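PDB 4IRT: uncharacterized protein from Bacteroides ovatus, which is of unknown function but carries a BNR repeat-like domain of the beta-propeller clan and is a putative neuraminidase. Local coordinates for residues 65-77 / 88-100. Residues are numbered along the deposited sequence; the frame is centred on the assembly and turned at random.
Sequences YQGNVKDAHNIIS and VSFDHHGHPLNYC. With EDO (1,2-ethanediol), chain L.
H93 lies face to face on H73, with ring centroids 3.9 Å apart and planes 20° from parallel, and both imidazoles are tied to the carboxylate of D71. H93 ND1 donates to D71 OD2 at 2.8 Å, on the syn side of that oxygen, its ring turned 81° from the carboxylate. H73 ND1 takes the syn lone pair of D71 OD1, and because this oxygen also accepts from H73 N it closes an Asx turn. With CG anti to the backbone N (chi1 -168°), D71 presents one oxygen to each ring. An asparagine here would probably leave one ND1 facing an amide NH2 instead of an acceptor, freeing that ring to turn out of the stack.

A second carboxylate, that of D91, bonds to residues at the outer ends of the two successive turns N68-D71 and D71-N74. Its OD1 receives N68 N (2.9 Å) and N74 ND2 (2.9 Å, in a nearly straight bond) from opposite faces of its plane, so the two bonds together restrict its rotation. D91 OD2 accepts from a water that also bonds Q66 O, and from a 1,2-ethanediol probably left by crystallisation, whose carbons cover one face of H95.

Nearer the strands, F90 CZ reaches Y65 CG at 3.8 Å, and C100 SG approaches Y65 CE2 obliquely at 3.3 Å. S77 N donates to S89 O and S89 N to S77 O, both at 2.9 Å, fixing the antiparallel register of strands 76-80 and 86-90. This hairpin, extended by strand 99-101, forms a three-stranded antiparallel sheet consistent with a propeller blade; I76 and F90 pack on L46 of strand 45-52, while H73 and S89 touch strand 124-131.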
ATOM      1  N   TYR A  65     -13.692 -13.890  12.742  1.00 13.81           N
ATOM      2  CA  TYR A  65     -12.445 -13.339  13.253  1.00 15.92           C
ATOM      3  C   TYR A  65     -12.563 -11.895  13.710  1.00 15.70           C
ATOM      4  O   TYR A  65     -13.325 -11.113  13.158  1.00 15.28           O
ATOM      5  CB  TYR A  65     -11.353 -13.435  12.187  1.00 16.15           C
ATOM      6  CG  TYR A  65     -11.117 -14.870  11.766  1.00 17.77           C
ATOM      7  CD1 TYR A  65     -10.686 -15.823  12.695  1.00 19.39           C
ATOM      8  CD2 TYR A  65     -11.337 -15.284  10.460  1.00 18.73           C
ATOM      9  CE1 TYR A  65     -10.471 -17.143  12.330  1.00 17.89           C
ATOM     10  CE2 TYR A  65     -11.115 -16.606  10.083  1.00 19.45           C
ATOM     11  CZ  TYR A  65     -10.690 -17.524  11.024  1.00 19.45           C
ATOM     12  OH  TYR A  65     -10.476 -18.848  10.688  1.00 19.99           O
ATOM     13  N   GLN A  66     -11.783 -11.591  14.740  1.00 15.56           N
ATOM     14  CA  GLN A  66     -11.620 -10.252  15.260  1.00 17.52           C
ATOM     15  C   GLN A  66     -10.190  -9.810  15.122  1.00 17.02           C
ATOM     16  O   GLN A  66      -9.291 -10.642  15.020  1.00 21.99           O
ATOM     17  CB  GLN A  66     -11.978 -10.213  16.726  1.00 20.25           C
ATOM     18  CG  GLN A  66     -13.453 -10.287  16.992  1.00 21.31           C
ATOM     19  CD  GLN A  66     -13.737 -10.288  18.476  1.00 25.08           C
ATOM     20  OE1 GLN A  66     -13.498 -11.265  19.119  1.00 26.72           O
ATOM     21  NE2 GLN A  66     -14.269  -9.187  19.007  1.00 26.81           N
ATOM     22  N   GLY A  67      -9.980  -8.494  15.116  1.00 13.07           N
ATOM     23  CA  GLY A  67      -8.639  -7.939  15.233  1.00 12.52           C
ATOM     24  C   GLY A  67      -8.481  -6.943  16.382  1.00 12.35           C
ATOM     25  O   GLY A  67      -9.466  -6.376  16.903  1.00 13.34           O
ATOM     26  N   ASN A  68      -7.242  -6.732  16.795  1.00 12.45           N
ATOM     27  CA  ASN A  68      -6.923  -5.710  17.802  1.00 12.34           C
ATOM     28  C   ASN A  68      -6.953  -4.319  17.177  1.00 11.57           C
ATOM     29  O   ASN A  68      -5.930  -3.731  16.922  1.00 11.87           O
ATOM     30  CB  ASN A  68      -5.568  -5.984  18.427  1.00 12.11           C
ATOM     31  CG  ASN A  68      -5.243  -5.016  19.531  1.00 12.53           C
ATOM     32  OD1 ASN A  68      -6.146  -4.411  20.124  1.00 14.13           O
ATOM     33  ND2 ASN A  68      -3.956  -4.864  19.827  1.00 12.23           N
ATOM     34  N   VAL A  69      -8.145  -3.820  16.938  1.00 12.25           N
ATOM     35  CA  VAL A  69      -8.361  -2.574  16.216  1.00 12.25           C
ATOM     36  C   VAL A  69      -7.826  -1.324  16.937  1.00 13.18           C
ATOM     37  O   VAL A  69      -7.555  -0.320  16.295  1.00 13.07           O
ATOM     38  CB  VAL A  69      -9.857  -2.387  15.846  1.00 12.69           C
ATOM     39  CG1 VAL A  69     -10.292  -3.474  14.854  1.00 12.70           C
ATOM     40  CG2 VAL A  69     -10.749  -2.420  17.072  1.00 13.59           C
ATOM     41  N   LYS A  70      -7.618  -1.399  18.254  1.00 13.99           N
ATOM     42  CA  LYS A  70      -6.921  -0.325  18.980  1.00 14.71           C
ATOM     43  C   LYS A  70      -5.472  -0.104  18.573  1.00 13.61           C
ATOM     44  O   LYS A  70      -4.915   0.951  18.878  1.00 14.40           O
ATOM     45  CB  LYS A  70      -7.004  -0.574  20.498  1.00 16.61           C
ATOM     46  CG  LYS A  70      -8.395  -0.362  21.022  1.00 21.36           C
ATOM     47  CD  LYS A  70      -8.445  -0.555  22.517  1.00 27.57           C
ATOM     48  CE  LYS A  70      -9.874  -0.722  23.017  1.00 34.74           C
ATOM     49  NZ  LYS A  70     -10.554   0.596  23.062  1.00 37.95           N
ATOM     50  N   ASP A  71      -4.864  -1.060  17.867  1.00 13.00           N
ATOM     51  CA  ASP A  71      -3.531  -0.903  17.268  1.00 14.01           C
ATOM     52  C   ASP A  71      -3.670  -0.727  15.755  1.00 13.56           C
ATOM     53  O   ASP A  71      -3.960  -1.683  15.010  1.00 11.64           O
ATOM     54  CB  ASP A  71      -2.656  -2.122  17.594  1.00 15.72           C
ATOM     55  CG  ASP A  71      -1.208  -1.909  17.265  1.00 15.85           C
ATOM     56  OD1 ASP A  71      -0.896  -1.165  16.317  1.00 14.50           O
ATOM     57  OD2 ASP A  71      -0.351  -2.541  17.930  1.00 18.49           O
ATOM     58  N   ALA A  72      -3.465   0.495  15.291  1.00 13.68           N
ATOM     59  CA  ALA A  72      -3.591   0.813  13.859  1.00 11.92           C
ATOM     60  C   ALA A  72      -2.610   0.096  12.968  1.00 11.28           C
ATOM     61  O   ALA A  72      -2.737   0.176  11.746  1.00 11.67           O
ATOM     62  CB  ALA A  72      -3.475   2.330  13.646  1.00 13.35           C
ATOM     63  N   HIS A  73      -1.597  -0.577  13.532  1.00 11.06           N
ATOM     64  CA  HIS A  73      -0.741  -1.433  12.720  1.00 11.90           C
ATOM     65  C   HIS A  73      -1.438  -2.664  12.175  1.00 10.73           C
ATOM     66  O   HIS A  73      -1.009  -3.233  11.149  1.00 10.18           O
ATOM     67  CB  HIS A  73       0.473  -1.920  13.504  1.00 13.04           C
ATOM     68  CG  HIS A  73       1.422  -0.822  13.866  1.00 15.80           C
ATOM     69  ND1 HIS A  73       1.266  -0.048  14.992  1.00 19.68           N
ATOM     70  CD2 HIS A  73       2.523  -0.353  13.234  1.00 20.36           C
ATOM     71  CE1 HIS A  73       2.228   0.860  15.033  1.00 21.43           C
ATOM     72  NE2 HIS A  73       3.020   0.676  13.993  1.00 21.00           N
ATOM     73  N   ASN A  74      -2.475  -3.088  12.893  1.00  9.45           N
ATOM     74  CA  ASN A  74      -3.021  -4.437  12.782  1.00 10.61           C
ATOM     75  C   ASN A  74      -4.035  -4.611  11.612  1.00  9.57           C
ATOM     76  O   ASN A  74      -5.130  -5.181  11.757  1.00 10.26           O
ATOM     77  CB  ASN A  74      -3.641  -4.850  14.112  1.00 10.93           C
ATOM     78  CG  ASN A  74      -2.608  -5.130  15.189  1.00 12.94           C
ATOM     79  OD1 ASN A  74      -1.661  -4.348  15.390  1.00 11.31           O
ATOM     80  ND2 ASN A  74      -2.792  -6.232  15.905  1.00 14.80           N
ATOM     81  N   ILE A  75      -3.619  -4.120  10.448  1.00 10.58           N
ATOM     82  CA  ILE A  75      -4.493  -4.016   9.277  1.00 10.11           C
ATOM     83  C   ILE A  75      -4.873  -5.346   8.633  1.00  9.55           C
ATOM     84  O   ILE A  75      -4.265  -6.390   8.898  1.00 10.12           O
ATOM     85  CB  ILE A  75      -3.849  -3.107   8.215  1.00 10.86           C
ATOM     86  CG1 ILE A  75      -2.517  -3.709   7.721  1.00 11.89           C
ATOM     87  CG2 ILE A  75      -3.639  -1.725   8.801  1.00 11.19           C
ATOM     88  CD1 ILE A  75      -2.630  -4.367   6.385  1.00 14.56           C
ATOM     89  N   ILE A  76      -5.859  -5.264   7.763  1.00  9.22           N
ATOM     90  CA  ILE A  76      -6.307  -6.353   6.909  1.00  8.92           C
ATOM     91  C   ILE A  76      -5.817  -6.062   5.480  1.00  8.37           C
ATOM     92  O   ILE A  76      -6.091  -4.975   4.910  1.00  8.59           O
ATOM     93  CB  ILE A  76      -7.844  -6.394   6.832  1.00  9.25           C
ATOM     94  CG1 ILE A  76      -8.493  -6.564   8.210  1.00  9.71           C
ATOM     95  CG2 ILE A  76      -8.315  -7.494   5.863  1.00  9.34           C
ATOM     96  CD1 ILE A  76      -9.858  -5.890   8.294  1.00 10.36           C
ATOM     97  N   SER A  77      -5.149  -7.034   4.882  1.00  8.27           N
ATOM     98  CA  SER A  77      -4.871  -7.026   3.454  1.00  8.21           C
ATOM     99  C   SER A  77      -5.520  -8.246   2.798  1.00  9.39           C
ATOM    100  O   SER A  77      -5.410  -9.384   3.306  1.00 10.06           O
ATOM    101  CB  SER A  77      -3.359  -7.077   3.194  1.00  8.05           C
ATOM    102  OG  SER A  77      -2.704  -5.837   3.438  1.00  7.78           O
ATOM    103  N   VAL A  88      -6.796 -13.609   2.594  1.00 11.11           N
ATOM    104  CA  VAL A  88      -6.819 -12.494   3.516  1.00 10.67           C
ATOM    105  C   VAL A  88      -5.896 -12.750   4.704  1.00 10.20           C
ATOM    106  O   VAL A  88      -5.862 -13.842   5.270  1.00 11.49           O
ATOM    107  CB  VAL A  88      -8.261 -12.172   3.974  1.00 11.50           C
ATOM    108  CG1 VAL A  88      -8.836 -13.308   4.798  1.00 11.92           C
ATOM    109  CG2 VAL A  88      -8.311 -10.856   4.730  1.00 11.55           C
ATOM    110  N   SER A  89      -5.155 -11.719   5.079  1.00  9.80           N
ATOM    111  CA  SER A  89      -4.221 -11.781   6.180  1.00  9.75           C
ATOM    112  C   SER A  89      -4.409 -10.503   6.995  1.00  9.89           C
ATOM    113  O   SER A  89      -4.573  -9.419   6.437  1.00  9.65           O
ATOM    114  CB  SER A  89      -2.779 -11.955   5.649  1.00  9.60           C
ATOM    115  OG  SER A  89      -1.849 -12.178   6.705  1.00  9.62           O
ATOM    116  N   PHE A  90      -4.406 -10.631   8.315  1.00 10.29           N
ATOM    117  CA  PHE A  90      -4.891  -9.549   9.168  1.00  9.62           C
ATOM    118  C   PHE A  90      -4.329  -9.585  10.570  1.00 10.12           C
ATOM    119  O   PHE A  90      -3.879 -10.617  11.030  1.00 10.50           O
ATOM    120  CB  PHE A  90      -6.406  -9.613   9.275  1.00 10.44           C
ATOM    121  CG  PHE A  90      -6.940 -10.972   9.617  1.00 11.60           C
ATOM    122  CD1 PHE A  90      -7.061 -11.946   8.659  1.00 12.73           C
ATOM    123  CD2 PHE A  90      -7.330 -11.271  10.916  1.00 14.38           C
ATOM    124  CE1 PHE A  90      -7.541 -13.207   8.985  1.00 14.10           C
ATOM    125  CE2 PHE A  90      -7.822 -12.540  11.255  1.00 13.80           C
ATOM    126  CZ  PHE A  90      -7.937 -13.499  10.283  1.00 13.80           C
ATOM    127  N   ASP A  91      -4.423  -8.451  11.240  1.00 10.84           N
ATOM    128  CA  ASP A  91      -4.280  -8.365  12.696  1.00 11.25           C
ATOM    129  C   ASP A  91      -2.902  -8.759  13.246  1.00 11.56           C
ATOM    130  O   ASP A  91      -2.788  -9.601  14.172  1.00 12.93           O
ATOM    131  CB  ASP A  91      -5.376  -9.207  13.378  1.00 11.20           C
ATOM    132  CG  ASP A  91      -5.385  -9.017  14.889  1.00 12.58           C
ATOM    133  OD1 ASP A  91      -5.066  -7.894  15.340  1.00 11.90           O
ATOM    134  OD2 ASP A  91      -5.669  -9.982  15.617  1.00 14.19           O
ATOM    135  N   HIS A  92      -1.859  -8.127  12.714  1.00 10.85           N
ATOM    136  CA  HIS A  92      -0.515  -8.347  13.203  1.00 11.10           C
ATOM    137  C   HIS A  92       0.215  -7.078  13.643  1.00 10.57           C
ATOM    138  O   HIS A  92       0.215  -6.041  12.946  1.00 10.59           O
ATOM    139  CB  HIS A  92       0.390  -8.927  12.131  1.00 10.71           C
ATOM    140  CG  HIS A  92      -0.194 -10.046  11.329  1.00 11.09           C
ATOM    141  ND1 HIS A  92      -0.851  -9.830  10.136  1.00 12.11           N
ATOM    142  CD2 HIS A  92      -0.133 -11.392  11.493  1.00 13.15           C
ATOM    143  CE1 HIS A  92      -1.181 -10.998   9.607  1.00 12.74           C
ATOM    144  NE2 HIS A  92      -0.751 -11.960  10.405  1.00 12.73           N
ATOM    145  N   HIS A  93       0.986  -7.241  14.708  1.00 12.45           N
ATOM    146  CA  HIS A  93       2.030  -6.291  15.066  1.00 12.27           C
ATOM    147  C   HIS A  93       3.120  -7.030  15.813  1.00 12.84           C
ATOM    148  O   HIS A  93       3.268  -6.880  17.030  1.00 13.21           O
ATOM    149  CB  HIS A  93       1.463  -5.144  15.878  1.00 13.33           C
ATOM    150  CG  HIS A  93       2.420  -4.008  16.041  1.00 16.40           C
ATOM    151  ND1 HIS A  93       2.152  -2.921  16.843  1.00 17.71           N
ATOM    152  CD2 HIS A  93       3.656  -3.803  15.525  1.00 19.70           C
ATOM    153  CE1 HIS A  93       3.170  -2.085  16.796  1.00 19.73           C
ATOM    154  NE2 HIS A  93       4.098  -2.595  16.007  1.00 20.59           N
ATOM    155  N   GLY A  94       3.812  -7.894  15.075  1.00 12.72           N
ATOM    156  CA  GLY A  94       4.813  -8.798  15.592  1.00 12.88           C
ATOM    157  C   GLY A  94       4.219 -10.082  16.152  1.00 13.28           C
ATOM    158  O   GLY A  94       4.583 -10.490  17.248  1.00 13.87           O
ATOM    159  N   HIS A  95       3.290 -10.698  15.423  1.00 13.52           N
ATOM    160  CA  HIS A  95       2.498 -11.806  15.939  1.00 13.68           C
ATOM    161  C   HIS A  95       2.526 -12.958  14.962  1.00 13.52           C
ATOM    162  O   HIS A  95       2.824 -12.758  13.798  1.00 13.52           O
ATOM    163  CB  HIS A  95       1.019 -11.401  16.113  1.00 13.65           C
ATOM    164  CG  HIS A  95       0.793 -10.400  17.192  1.00 15.23           C
ATOM    165  ND1 HIS A  95       0.670  -9.059  16.928  1.00 15.03           N
ATOM    166  CD2 HIS A  95       0.654 -10.533  18.537  1.00 15.24           C
ATOM    167  CE1 HIS A  95       0.492  -8.396  18.061  1.00 16.73           C
ATOM    168  NE2 HIS A  95       0.458  -9.270  19.050  1.00 17.16           N
ATOM    169  N   PRO A  96       2.103 -14.150  15.408  1.00 13.83           N
ATOM    170  CA  PRO A  96       2.023 -15.255  14.457  1.00 13.40           C
ATOM    171  C   PRO A  96       1.088 -14.940  13.297  1.00 12.64           C
ATOM    172  O   PRO A  96       0.107 -14.212  13.467  1.00 12.68           O
ATOM    173  CB  PRO A  96       1.470 -16.404  15.312  1.00 14.68           C
ATOM    174  CG  PRO A  96       2.002 -16.105  16.676  1.00 15.35           C
ATOM    175  CD  PRO A  96       1.908 -14.604  16.800  1.00 14.84           C
ATOM    176  N   LEU A  97       1.403 -15.466  12.127  1.00 12.04           N
ATOM    177  CA  LEU A  97       0.628 -15.207  10.920  1.00 12.37           C
ATOM    178  C   LEU A  97      -0.825 -15.605  11.105  1.00 11.92           C
ATOM    179  O   LEU A  97      -1.113 -16.712  11.565  1.00 11.86           O
ATOM    180  CB  LEU A  97       1.230 -15.983   9.754  1.00 11.90           C
ATOM    181  CG  LEU A  97       0.490 -15.922   8.429  1.00 12.16           C
ATOM    182  CD1 LEU A  97       0.675 -14.555   7.805  1.00 11.77           C
ATOM    183  CD2 LEU A  97       1.042 -17.013   7.500  1.00 12.88           C
ATOM    184  N   ASN A  98      -1.701 -14.676  10.748  1.00 10.94           N
ATOM    185  CA  ASN A  98      -3.146 -14.868  10.581  1.00 10.90           C
ATOM    186  C   ASN A  98      -3.478 -14.772   9.106  1.00 10.61           C
ATOM    187  O   ASN A  98      -3.349 -13.689   8.518  1.00  9.90           O
ATOM    188  CB  ASN A  98      -3.916 -13.760  11.287  1.00 10.65           C
ATOM    189  CG  ASN A  98      -3.648 -13.732  12.788  1.00 11.72           C
ATOM    190  OD1 ASN A  98      -3.714 -14.770  13.464  1.00 12.96           O
ATOM    191  ND2 ASN A  98      -3.343 -12.541  13.320  1.00 12.60           N
ATOM    192  N   TYR A  99      -3.909 -15.904   8.539  1.00 10.61           N
ATOM    193  CA  TYR A  99      -4.125 -16.076   7.111  1.00 10.79           C
ATOM    194  C   TYR A  99      -5.261 -17.080   6.866  1.00 11.45           C
ATOM    195  O   TYR A  99      -5.242 -18.207   7.408  1.00 12.63           O
ATOM    196  CB  TYR A  99      -2.832 -16.570   6.442  1.00 11.28           C
ATOM    197  CG  TYR A  99      -3.034 -17.073   5.046  1.00 11.64           C
ATOM    198  CD1 TYR A  99      -3.596 -16.259   4.063  1.00 12.44           C
ATOM    199  CD2 TYR A  99      -2.687 -18.373   4.700  1.00 13.33           C
ATOM    200  CE1 TYR A  99      -3.784 -16.724   2.768  1.00 13.61           C
ATOM    201  CE2 TYR A  99      -2.862 -18.846   3.417  1.00 14.27           C
ATOM    202  CZ  TYR A  99      -3.423 -18.032   2.454  1.00 13.17           C
ATOM    203  OH  TYR A  99      -3.595 -18.502   1.179  1.00 13.81           O
ATOM    204  N   CYS A 100      -6.237 -16.659   6.069  1.00 12.21           N
ATOM    205  CA  CYS A 100      -7.394 -17.467   5.714  1.00 13.19           C
ATOM    206  C   CYS A 100      -7.679 -17.328   4.244  1.00 14.73           C
ATOM    207  O   CYS A 100      -7.237 -16.349   3.585  1.00 14.27           O
ATOM    208  CB  CYS A 100      -8.631 -16.948   6.410  1.00 14.72           C
ATOM    209  SG  CYS A 100      -8.472 -17.034   8.176  1.00 18.83           S
TER
HETATM  210  C1  EDO L 511      -2.870  -9.903  17.512  1.00 21.01           C
HETATM  211  O1  EDO L 511      -3.419 -10.108  18.844  1.00 25.16           O
HETATM  212  C2  EDO L 511      -2.562 -11.222  16.805  1.00 18.97           C
HETATM  213  O2  EDO L 511      -3.744 -11.819  16.233  1.00 19.62           O
HETATM  214  O   HOH W   1      -7.171 -12.378  14.793  1.00 14.27           O
HETATM  215  O   HOH W   2       0.397  -5.273  10.407  1.00  8.15           O
HETATM  216  O   HOH W   3      -1.812  -7.076   9.997  1.00 11.04           O